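Leucine aminopeptidase 2, chloroplastic (Streptomyces sp. BC16019, PDB 5LHJ) probably removes N-terminal amino acids from peptides as a manganese-dependent M17 aminopeptidase that takes part in bottromycin maturation. Local coordinates at residues L209-L219 / P238-D246. Sequence-based numbering, arbitrary orientation.
Sequences LDCAVYEGAGL and PRYVELTYD
Asp210 with Thr244, Ala212 with Glu242 and Tyr214 with Tyr240 are joined by six backbone hydrogen bonds, two for each pair, which hold strands 210-214 and 239-245 antiparallel, 168° between their directions; Ala212 N donates to Glu242 O at 2.9 Å. The pairing illustrates how two strands can carry a different chemistry on each face.

Apolar packing fills the face of the non-hydrogen-bonded pairs. Cys211, its sulfur anti to the backbone N (chi1 -179°), lays SG against Val241 CG1 at 3.8 Å, and Val213 and Val241 stand side by side. At the end of the pairing, Leu209 spreads its two methyls: CD1 meets Leu243 CD1, while Leu209 CD2 meets Tyr245 CB at 3.6 Å and also lies at the edge of that ring, near its plane. Helices 193-207 and 286-301 pack against this face.

The other face is polar and aromatic. Tyr214 and Tyr240 point the same way, with Tyr214 CD1 3.8 Å from Tyr240 CD2, while Leu219 CD1 crosses to Tyr240 CB at 3.6 Å. A water links Tyr214 OH to Glu242 OE1; Tyr240 OH donates to Glu242 OE2 at 2.6 Å, and Arg356 and His310 also hold that oxygen, probably stabilising the buried charge. Another water bridges Asp210 OD2 and Asp246 OD2, the latter also paired with Arg306.

Charge closes the far end. Glu215 CB sits over one face of the Arg239 guanidinium, and the Glu215 carboxylate and Arg239 guanidinium planes lie stacked, 22° apart, in a long salt bridge (Glu215 OE1 to Arg239 NH2, 3.7 Å) without a directed N-H. Arg239 NH1 instead bonds Pro238 O, which a water ties to Gly216 N.

Strand 210-214 is thus added antiparallel to 239-245, which itself pairs antiparallel with 306-316 in the mixed sheet of the M17 catalytic domain, the link running through helices 216-220 and 225-231.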
ATOM      1  N   LEU A 209      37.545  16.859 -30.133  1.00 29.95           N
ATOM      2  CA  LEU A 209      36.664  15.767 -30.514  1.00 28.44           C
ATOM      3  C   LEU A 209      35.637  16.388 -31.449  1.00 28.34           C
ATOM      4  O   LEU A 209      35.205  17.514 -31.218  1.00 27.86           O
ATOM      5  CB  LEU A 209      35.949  15.176 -29.286  1.00 27.79           C
ATOM      6  CG  LEU A 209      36.788  14.524 -28.193  1.00 27.62           C
ATOM      7  CD1 LEU A 209      35.954  14.246 -26.947  1.00 27.58           C
ATOM      8  CD2 LEU A 209      37.426  13.247 -28.699  1.00 27.90           C
ATOM      9  N   ASP A 210      35.246  15.683 -32.507  1.00 28.53           N
ATOM     10  CA  ASP A 210      34.160  16.169 -33.368  1.00 29.99           C
ATOM     11  C   ASP A 210      32.867  16.088 -32.565  1.00 28.08           C
ATOM     12  O   ASP A 210      32.645  15.108 -31.831  1.00 26.48           O
ATOM     13  CB  ASP A 210      34.027  15.350 -34.652  1.00 33.06           C
ATOM     14  CG  ASP A 210      35.308  15.310 -35.458  1.00 37.01           C
ATOM     15  OD1 ASP A 210      35.881  16.389 -35.739  1.00 40.44           O
ATOM     16  OD2 ASP A 210      35.751  14.189 -35.812  1.00 41.54           O
ATOM     17  N   CYS A 211      32.044  17.127 -32.664  1.00 26.28           N
ATOM     18  CA  CYS A 211      30.794  17.196 -31.920  1.00 24.92           C
ATOM     19  C   CYS A 211      29.690  17.812 -32.776  1.00 24.37           C
ATOM     20  O   CYS A 211      29.860  18.910 -33.341  1.00 24.61           O
ATOM     21  CB  CYS A 211      30.972  17.992 -30.632  1.00 25.12           C
ATOM     22  SG  CYS A 211      29.495  18.135 -29.597  1.00 25.53           S
ATOM     23  N   ALA A 212      28.581  17.086 -32.887  1.00 22.51           N
ATOM     24  CA  ALA A 212      27.375  17.546 -33.573  1.00 22.26           C
ATOM     25  C   ALA A 212      26.235  17.512 -32.570  1.00 21.79           C
ATOM     26  O   ALA A 212      26.005  16.472 -31.941  1.00 20.72           O
ATOM     27  CB  ALA A 212      27.049  16.641 -34.752  1.00 22.70           C
ATOM     28  N   VAL A 213      25.539  18.640 -32.423  1.00 21.46           N
ATOM     29  CA  VAL A 213      24.369  18.749 -31.560  1.00 21.32           C
ATOM     30  C   VAL A 213      23.130  18.937 -32.421  1.00 21.61           C
ATOM     31  O   VAL A 213      23.093  19.847 -33.256  1.00 21.71           O
ATOM     32  CB  VAL A 213      24.493  19.940 -30.603  1.00 21.45           C
ATOM     33  CG1 VAL A 213      23.212  20.096 -29.774  1.00 21.61           C
ATOM     34  CG2 VAL A 213      25.708  19.762 -29.711  1.00 21.56           C
ATOM     35  N   TYR A 214      22.136  18.078 -32.226  1.00 21.24           N
ATOM     36  CA  TYR A 214      20.898  18.123 -32.989  1.00 22.17           C
ATOM     37  C   TYR A 214      19.761  18.590 -32.077  1.00 23.22           C
ATOM     38  O   TYR A 214      19.613  18.108 -30.948  1.00 21.32           O
ATOM     39  CB  TYR A 214      20.584  16.761 -33.592  1.00 22.32           C
ATOM     40  CG  TYR A 214      21.620  16.290 -34.594  1.00 22.36           C
ATOM     41  CD1 TYR A 214      22.745  15.592 -34.176  1.00 22.28           C
ATOM     42  CD2 TYR A 214      21.477  16.547 -35.963  1.00 23.08           C
ATOM     43  CE1 TYR A 214      23.701  15.151 -35.077  1.00 22.79           C
ATOM     44  CE2 TYR A 214      22.437  16.112 -36.881  1.00 23.35           C
ATOM     45  CZ  TYR A 214      23.548  15.414 -36.428  1.00 23.48           C
ATOM     46  OH  TYR A 214      24.518  14.967 -37.298  1.00 24.58           O
ATOM     47  N   GLU A 215      18.992  19.552 -32.582  1.00 24.66           N
ATOM     48  CA  GLU A 215      17.915  20.190 -31.838  1.00 26.69           C
ATOM     49  C   GLU A 215      16.826  20.608 -32.811  1.00 27.48           C
ATOM     50  O   GLU A 215      17.105  20.818 -33.987  1.00 27.43           O
ATOM     51  CB  GLU A 215      18.450  21.419 -31.087  1.00 28.45           C
ATOM     52  CG  GLU A 215      19.125  22.474 -31.965  1.00 30.13           C
ATOM     53  CD  GLU A 215      19.801  23.586 -31.174  1.00 32.59           C
ATOM     54  OE1 GLU A 215      19.099  24.509 -30.700  1.00 33.85           O
ATOM     55  OE2 GLU A 215      21.045  23.554 -31.029  1.00 34.82           O
ATOM     56  N   GLY A 216      15.595  20.727 -32.318  1.00 28.18           N
ATOM     57  CA  GLY A 216      14.486  21.250 -33.122  1.00 29.19           C
ATOM     58  C   GLY A 216      14.286  20.491 -34.427  1.00 29.31           C
ATOM     59  O   GLY A 216      14.256  19.257 -34.438  1.00 28.32           O
ATOM     60  N   ALA A 217      14.180  21.229 -35.532  1.00 30.21           N
ATOM     61  CA  ALA A 217      13.952  20.620 -36.849  1.00 30.39           C
ATOM     62  C   ALA A 217      15.095  19.700 -37.304  1.00 30.25           C
ATOM     63  O   ALA A 217      14.847  18.673 -37.944  1.00 29.69           O
ATOM     64  CB  ALA A 217      13.704  21.702 -37.896  1.00 31.45           C
ATOM     65  N   GLY A 218      16.337  20.060 -36.976  1.00 29.59           N
ATOM     66  CA  GLY A 218      17.484  19.211 -37.291  1.00 29.02           C
ATOM     67  C   GLY A 218      17.420  17.874 -36.559  1.00 28.18           C
ATOM     68  O   GLY A 218      17.823  16.842 -37.104  1.00 28.87           O
ATOM     69  N   LEU A 219      16.917  17.893 -35.329  1.00 27.32           N
ATOM     70  CA  LEU A 219      16.688  16.652 -34.568  1.00 26.73           C
ATOM     71  C   LEU A 219      15.559  15.828 -35.194  1.00 26.86           C
ATOM     72  O   LEU A 219      15.722  14.638 -35.435  1.00 26.02           O
ATOM     73  CB  LEU A 219      16.405  16.948 -33.086  1.00 26.21           C
ATOM     74  CG  LEU A 219      16.041  15.748 -32.192  1.00 25.98           C
ATOM     75  CD1 LEU A 219      17.105  14.664 -32.293  1.00 25.59           C
ATOM     76  CD2 LEU A 219      15.834  16.169 -30.745  1.00 25.86           C
ATOM     77  N   PRO A 238      14.222  18.098 -26.076  1.00 19.36           N
ATOM     78  CA  PRO A 238      15.284  17.092 -26.116  1.00 19.19           C
ATOM     79  C   PRO A 238      16.445  17.516 -27.020  1.00 19.00           C
ATOM     80  O   PRO A 238      16.333  18.502 -27.768  1.00 18.57           O
ATOM     81  CB  PRO A 238      14.573  15.857 -26.673  1.00 19.35           C
ATOM     82  CG  PRO A 238      13.488  16.423 -27.538  1.00 19.83           C
ATOM     83  CD  PRO A 238      13.033  17.676 -26.840  1.00 19.91           C
ATOM     84  N   ARG A 239      17.560  16.808 -26.879  1.00 18.77           N
ATOM     85  CA  ARG A 239      18.771  17.021 -27.681  1.00 18.63           C
ATOM     86  C   ARG A 239      19.324  15.663 -28.048  1.00 18.28           C
ATOM     87  O   ARG A 239      19.117  14.677 -27.327  1.00 17.99           O
ATOM     88  CB  ARG A 239      19.834  17.797 -26.883  1.00 18.61           C
ATOM     89  CG  ARG A 239      19.466  19.232 -26.520  1.00 19.00           C
ATOM     90  CD  ARG A 239      19.527  20.134 -27.748  1.00 19.74           C
ATOM     91  NE  ARG A 239      19.240  21.554 -27.488  1.00 20.37           N
ATOM     92  CZ  ARG A 239      18.052  22.147 -27.597  1.00 21.16           C
ATOM     93  NH1 ARG A 239      16.948  21.461 -27.920  1.00 21.66           N
ATOM     94  NH2 ARG A 239      17.958  23.460 -27.395  1.00 21.58           N
ATOM     95  N   TYR A 240      20.048  15.606 -29.157  1.00 18.12           N
ATOM     96  CA  TYR A 240      20.835  14.428 -29.490  1.00 17.62           C
ATOM     97  C   TYR A 240      22.229  14.887 -29.869  1.00 17.75           C
ATOM     98  O   TYR A 240      22.370  15.792 -30.709  1.00 18.12           O
ATOM     99  CB  TYR A 240      20.194  13.655 -30.638  1.00 17.76           C
ATOM    100  CG  TYR A 240      20.980  12.464 -31.076  1.00 17.69           C
ATOM    101  CD1 TYR A 240      21.114  11.349 -30.245  1.00 17.77           C
ATOM    102  CD2 TYR A 240      21.597  12.436 -32.325  1.00 18.01           C
ATOM    103  CE1 TYR A 240      21.856  10.244 -30.645  1.00 17.97           C
ATOM    104  CE2 TYR A 240      22.329  11.336 -32.741  1.00 18.28           C
ATOM    105  CZ  TYR A 240      22.455  10.239 -31.905  1.00 18.20           C
ATOM    106  OH  TYR A 240      23.178   9.146 -32.325  1.00 18.76           O
ATOM    107  N   VAL A 241      23.240  14.267 -29.260  1.00 17.46           N
ATOM    108  CA  VAL A 241      24.640  14.671 -29.461  1.00 17.90           C
ATOM    109  C   VAL A 241      25.467  13.480 -29.939  1.00 18.21           C
ATOM    110  O   VAL A 241      25.377  12.376 -29.384  1.00 17.32           O
ATOM    111  CB  VAL A 241      25.266  15.278 -28.179  1.00 18.03           C
ATOM    112  CG1 VAL A 241      26.678  15.808 -28.461  1.00 18.33           C
ATOM    113  CG2 VAL A 241      24.392  16.404 -27.652  1.00 18.16           C
ATOM    114  N   GLU A 242      26.284  13.711 -30.966  1.00 18.42           N
ATOM    115  CA  GLU A 242      27.269  12.723 -31.398  1.00 19.42           C
ATOM    116  C   GLU A 242      28.660  13.318 -31.213  1.00 20.57           C
ATOM    117  O   GLU A 242      28.916  14.463 -31.604  1.00 20.45           O
ATOM    118  CB  GLU A 242      27.014  12.243 -32.836  1.00 19.89           C
ATOM    119  CG  GLU A 242      25.897  11.205 -32.878  1.00 20.04           C
ATOM    120  CD  GLU A 242      25.525  10.693 -34.260  1.00 20.83           C
ATOM    121  OE1 GLU A 242      25.909  11.310 -35.279  1.00 21.70           O
ATOM    122  OE2 GLU A 242      24.813   9.667 -34.323  1.00 20.74           O
ATOM    123  N   LEU A 243      29.528  12.529 -30.596  1.00 21.65           N
ATOM    124  CA  LEU A 243      30.820  12.989 -30.082  1.00 23.68           C
ATOM    125  C   LEU A 243      31.819  11.960 -30.573  1.00 24.55           C
ATOM    126  O   LEU A 243      31.701  10.795 -30.203  1.00 25.68           O
ATOM    127  CB  LEU A 243      30.742  13.044 -28.542  1.00 23.90           C
ATOM    128  CG  LEU A 243      31.918  13.528 -27.700  1.00 24.90           C
ATOM    129  CD1 LEU A 243      32.170  14.995 -27.973  1.00 25.51           C
ATOM    130  CD2 LEU A 243      31.663  13.326 -26.214  1.00 24.88           C
ATOM    131  N   THR A 244      32.777  12.352 -31.417  1.00 25.18           N
ATOM    132  CA  THR A 244      33.686  11.392 -32.052  1.00 25.85           C
ATOM    133  C   THR A 244      35.185  11.633 -31.776  1.00 25.68           C
ATOM    134  O   THR A 244      35.699  12.737 -32.000  1.00 24.50           O
ATOM    135  CB  THR A 244      33.456  11.351 -33.575  1.00 27.18           C
ATOM    136  OG1 THR A 244      32.065  11.136 -33.839  1.00 29.46           O
ATOM    137  CG2 THR A 244      34.257  10.245 -34.228  1.00 27.73           C
ATOM    138  N   TYR A 245      35.859  10.579 -31.311  1.00 25.33           N
ATOM    139  CA  TYR A 245      37.316  10.537 -31.197  1.00 26.24           C
ATOM    140  C   TYR A 245      37.884   9.821 -32.418  1.00 28.25           C
ATOM    141  O   TYR A 245      37.603   8.639 -32.644  1.00 25.96           O
ATOM    142  CB  TYR A 245      37.735   9.824 -29.922  1.00 25.79           C
ATOM    143  CG  TYR A 245      39.225   9.566 -29.797  1.00 26.14           C
ATOM    144  CD1 TYR A 245      40.129  10.619 -29.613  1.00 26.50           C
ATOM    145  CD2 TYR A 245      39.733   8.267 -29.848  1.00 26.50           C
ATOM    146  CE1 TYR A 245      41.490  10.377 -29.488  1.00 27.44           C
ATOM    147  CE2 TYR A 245      41.094   8.019 -29.724  1.00 27.58           C
ATOM    148  CZ  TYR A 245      41.968   9.073 -29.538  1.00 28.06           C
ATOM    149  OH  TYR A 245      43.325   8.812 -29.410  1.00 30.26           O
ATOM    150  N   ASP A 246      38.686  10.544 -33.200  1.00 31.42           N
ATOM    151  CA  ASP A 246      39.199  10.029 -34.466  1.00 35.56           C
ATOM    152  C   ASP A 246      40.657  10.437 -34.584  1.00 37.87           C
ATOM    153  O   ASP A 246      40.957  11.395 -35.280  1.00 40.48           O
ATOM    154  CB  ASP A 246      38.359  10.594 -35.631  1.00 37.37           C
ATOM    155  CG  ASP A 246      38.338   9.684 -36.851  1.00 39.65           C
ATOM    156  OD1 ASP A 246      39.242   8.831 -37.022  1.00 40.91           O
ATOM    157  OD2 ASP A 246      37.390   9.825 -37.656  1.00 43.92           O
TER
HETATM  158  O   HOH W   1      34.889  11.756 -37.304  1.00 60.54           O
HETATM  159  O   HOH W   2      26.609  13.600 -36.542  1.00 29.40           O
HETATM  160  O   HOH W   3      14.646  19.649 -29.749  1.00 22.93           O